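Local coordinates for NO-binding heme-dependent sensor protein (Shewanella oneidensis, PDB 4U9K), which probably binds heme and senses nitric oxide through it, and also binds a zinc ion, at residues V65-G70 / C141-L146. The protein carries 3 engineered substitutions. Numbering follows the deposited sequence.
With MNH (manganese protoporphyrin IX), chain C; NO (nitric oxide), chain E.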
loop_
_atom_site.group_PDB
_atom_site.type_symbol
_atom_site.label_atom_id
_atom_site.label_comp_id
_atom_site.label_asym_id
_atom_site.label_seq_id
_atom_site.Cartn_x
_atom_site.Cartn_y
_atom_site.Cartn_z
ATOM N N VAL A 65 11.629 -1.577 2.115
ATOM C CA VAL A 65 11.411 -0.320 1.429
ATOM C C VAL A 65 9.997 -0.257 0.849
ATOM O O VAL A 65 9.328 0.767 0.896
ATOM C CB VAL A 65 12.460 -0.152 0.355
ATOM C CG1 VAL A 65 12.177 1.021 -0.513
ATOM C CG2 VAL A 65 13.779 0.046 1.009
ATOM N N VAL A 66 9.544 -1.380 0.320
ATOM C CA VAL A 66 8.208 -1.492 -0.232
ATOM C C VAL A 66 7.216 -1.317 0.898
ATOM O O VAL A 66 6.249 -0.571 0.740
ATOM C CB VAL A 66 8.030 -2.844 -0.970
ATOM C CG1 VAL A 66 6.610 -3.091 -1.391
ATOM C CG2 VAL A 66 8.898 -2.843 -2.176
ATOM N N LYS A 67 7.480 -1.933 2.050
ATOM C CA LYS A 67 6.595 -1.819 3.203
ATOM C C LYS A 67 6.533 -0.387 3.699
ATOM O O LYS A 67 5.491 0.067 4.147
ATOM C CB LYS A 67 7.057 -2.724 4.341
ATOM C CG LYS A 67 6.164 -2.694 5.591
ATOM C CD LYS A 67 6.597 -3.778 6.542
ATOM C CE LYS A 67 6.133 -3.511 7.973
ATOM N NZ LYS A 67 6.667 -4.583 8.973
ATOM N N ALA A 68 7.632 0.333 3.609
ATOM C CA ALA A 68 7.648 1.657 4.162
ATOM C C ALA A 68 6.860 2.583 3.210
ATOM O O ALA A 68 6.151 3.501 3.661
ATOM C CB ALA A 68 9.049 2.160 4.358
ATOM N N PHE A 69 7.012 2.330 1.908
ATOM C CA PHE A 69 6.223 2.993 0.880
ATOM C C PHE A 69 4.712 2.781 1.084
ATOM O O PHE A 69 3.947 3.716 1.118
ATOM C CB PHE A 69 6.653 2.504 -0.480
ATOM C CG PHE A 69 5.896 3.096 -1.593
ATOM C CD1 PHE A 69 5.690 4.472 -1.663
ATOM C CD2 PHE A 69 5.395 2.304 -2.583
ATOM C CE1 PHE A 69 4.983 5.028 -2.724
ATOM C CE2 PHE A 69 4.676 2.854 -3.625
ATOM C CZ PHE A 69 4.474 4.204 -3.705
ATOM N N GLY A 70 4.299 1.541 1.260
ATOM C CA GLY A 70 2.921 1.234 1.558
ATOM C C GLY A 70 2.430 2.073 2.696
ATOM O O GLY A 70 1.322 2.558 2.680
ATOM N N CYS A 141 3.700 -4.353 0.334
ATOM C CA CYS A 141 3.091 -3.051 0.138
ATOM C C CYS A 141 1.782 -3.050 0.894
ATOM O O CYS A 141 1.421 -2.074 1.523
ATOM C CB CYS A 141 2.840 -2.737 -1.342
ATOM S SG CYS A 141 2.416 -0.990 -1.522
ATOM N N ALA A 142 1.085 -4.174 0.877
ATOM C CA ALA A 142 -0.173 -4.265 1.612
ATOM C C ALA A 142 0.007 -4.169 3.130
ATOM O O ALA A 142 -0.845 -3.573 3.799
ATOM C CB ALA A 142 -0.885 -5.524 1.284
ATOM N N GLU A 143 1.094 -4.746 3.667
ATOM C CA GLU A 143 1.417 -4.569 5.106
ATOM C C GLU A 143 1.631 -3.106 5.461
ATOM O O GLU A 143 1.078 -2.593 6.417
ATOM C CB GLU A 143 2.669 -5.336 5.515
ATOM C CG GLU A 143 2.438 -6.746 5.936
ATOM C CD GLU A 143 3.592 -7.318 6.767
ATOM O OE1 GLU A 143 4.003 -8.446 6.381
ATOM O OE2 GLU A 143 4.086 -6.702 7.757
ATOM N N GLY A 144 2.455 -2.438 4.689
ATOM C CA GLY A 144 2.623 -1.011 4.852
ATOM C C GLY A 144 1.287 -0.284 4.861
ATOM O O GLY A 144 1.022 0.531 5.769
ATOM N N LEU A 145 0.434 -0.558 3.867
ATOM C CA LEU A 145 -0.858 0.160 3.791
ATOM C C LEU A 145 -1.697 -0.083 5.046
ATOM O O LEU A 145 -2.397 0.818 5.490
ATOM C CB LEU A 145 -1.663 -0.251 2.551
ATOM C CG LEU A 145 -1.000 0.303 1.302
ATOM C CD1 LEU A 145 -1.238 -0.610 0.101
ATOM C CD2 LEU A 145 -1.497 1.674 1.014
ATOM N N LEU A 146 -1.611 -1.294 5.611
ATOM C CA LEU A 146 -2.389 -1.607 6.799
ATOM C C LEU A 146 -1.839 -0.835 7.966
ATOM O O LEU A 146 -2.602 -0.352 8.781
ATOM C CB LEU A 146 -2.423 -3.083 7.094
ATOM C CG LEU A 146 -3.234 -3.828 6.046
ATOM C CD1 LEU A 146 -2.903 -5.252 6.106
ATOM C CD2 LEU A 146 -4.704 -3.672 6.239
HETATM MN MN MNH C . -5.001 0.017 -2.648
HETATM C CHA MNH C . -3.444 -0.733 -5.269
HETATM C CHB MNH C . -3.912 -2.706 -1.173
HETATM C CHC MNH C . -6.175 1.115 0.295
HETATM C CHD MNH C . -6.432 2.493 -4.092
HETATM N NA MNH C . -4.006 -1.733 -3.294
HETATM C C1A MNH C . -3.128 -1.715 -4.371
HETATM C C2A MNH C . -2.063 -2.714 -4.238
HETATM C C3A MNH C . -2.175 -3.269 -3.008
HETATM C C4A MNH C . -3.346 -2.620 -2.436
HETATM C CMA MNH C . -1.368 -4.290 -2.251
HETATM C CAA MNH C . -0.969 -2.966 -5.329
HETATM C CBA MNH C . -1.393 -3.892 -6.460
HETATM C CGA MNH C . -1.614 -5.374 -6.293
HETATM O O1A MNH C . -2.035 -6.047 -7.269
HETATM O O2A MNH C . -1.301 -5.769 -5.135
HETATM N NB MNH C . -5.194 -0.877 -0.645
HETATM C C1B MNH C . -4.557 -2.004 -0.144
HETATM C C2B MNH C . -4.735 -2.266 1.274
HETATM C C3B MNH C . -5.369 -1.081 1.549
HETATM C C4B MNH C . -5.633 -0.194 0.469
HETATM C CMB MNH C . -4.221 -3.501 2.030
HETATM C CAB MNH C . -5.838 -0.656 2.915
HETATM C CBB MNH C . -5.246 -0.167 4.200
HETATM N NC MNH C . -6.239 1.670 -1.944
HETATM C C1C MNH C . -6.521 2.064 -0.649
HETATM C C2C MNH C . -7.158 3.371 -0.631
HETATM C C3C MNH C . -7.207 3.731 -1.923
HETATM C C4C MNH C . -6.680 2.692 -2.750
HETATM C CMC MNH C . -7.620 4.110 0.620
HETATM C CAC MNH C . -7.784 4.962 -2.544
HETATM C CBC MNH C . -9.245 5.132 -2.677
HETATM N ND MNH C . -5.100 0.729 -4.611
HETATM C C1D MNH C . -5.644 1.921 -5.084
HETATM C C2D MNH C . -5.169 2.232 -6.433
HETATM C C3D MNH C . -4.383 1.180 -6.743
HETATM C C4D MNH C . -4.253 0.322 -5.617
HETATM C CMD MNH C . -5.544 3.423 -7.284
HETATM C CAD MNH C . -3.548 1.036 -7.998
HETATM C CBD MNH C . -4.110 0.159 -9.092
HETATM C CGD MNH C . -3.259 0.346 -10.350
HETATM O O1D MNH C . -2.111 0.866 -10.213
HETATM O O2D MNH C . -3.716 0.045 -11.519
HETATM N N NO E . -3.647 0.759 -2.420
HETATM O O NO E . -2.329 1.163 -2.571
#
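G70 and G144 bring two helices into backbone-to-backbone contact, their CA atoms lying 4.0 Å apart. The axes of 65-70 and 141-146 approach to 6.4 Å while crossing at -37°. As the backbones stand, a CB built on G70 would run into C141 O and one on G144 into K67 O. This close glycine-mediated crossing is stitched by CA-H...O contacts, not by conventional hydrogen bonds: G144 CA lies 3.1 Å from K67 O, and L145 CA 3.4 Å from G70 O.

The apolar part flanks the glycines. CG1 of V66 touches C141 CB at 3.8 Å. With chi1 at -168°, SG of C141 swings to the side of its own carbonyl carbon, where it meets G70 CA. L145 connects the crossing with the porphyrin pocket. Its CD2 is 3.4 Å from G70 O, whereas CD1 lies 3.4 Å from the O atom of nitric oxide, the diatomic that binds manganese through N. Because CB also packs over the pyrrole carbons C2B and C3B, L145 forms part of the distal wall; an alanine here would probably open a gap beside the nitric oxide and take away the CG and CD2 contacts with G70 O.

The charged pair is looser. The extended chain of K67 carries NZ to E143 OE2, where it makes a long salt bridge of 3.6 Å. The other carboxylate oxygen, OE1, is hydrogen-bonded to ND1 of the zinc ligand H161, a second-shell contact that probably helps orient that imidazole.

Helix 62-80 thus packs across helix 139-152 inside the H-NOX-type fold. F69 reaches helix 3-16 and V66 meets V51 of helix 44-57, while E143 and L146 rest on I159 of strand 156-163.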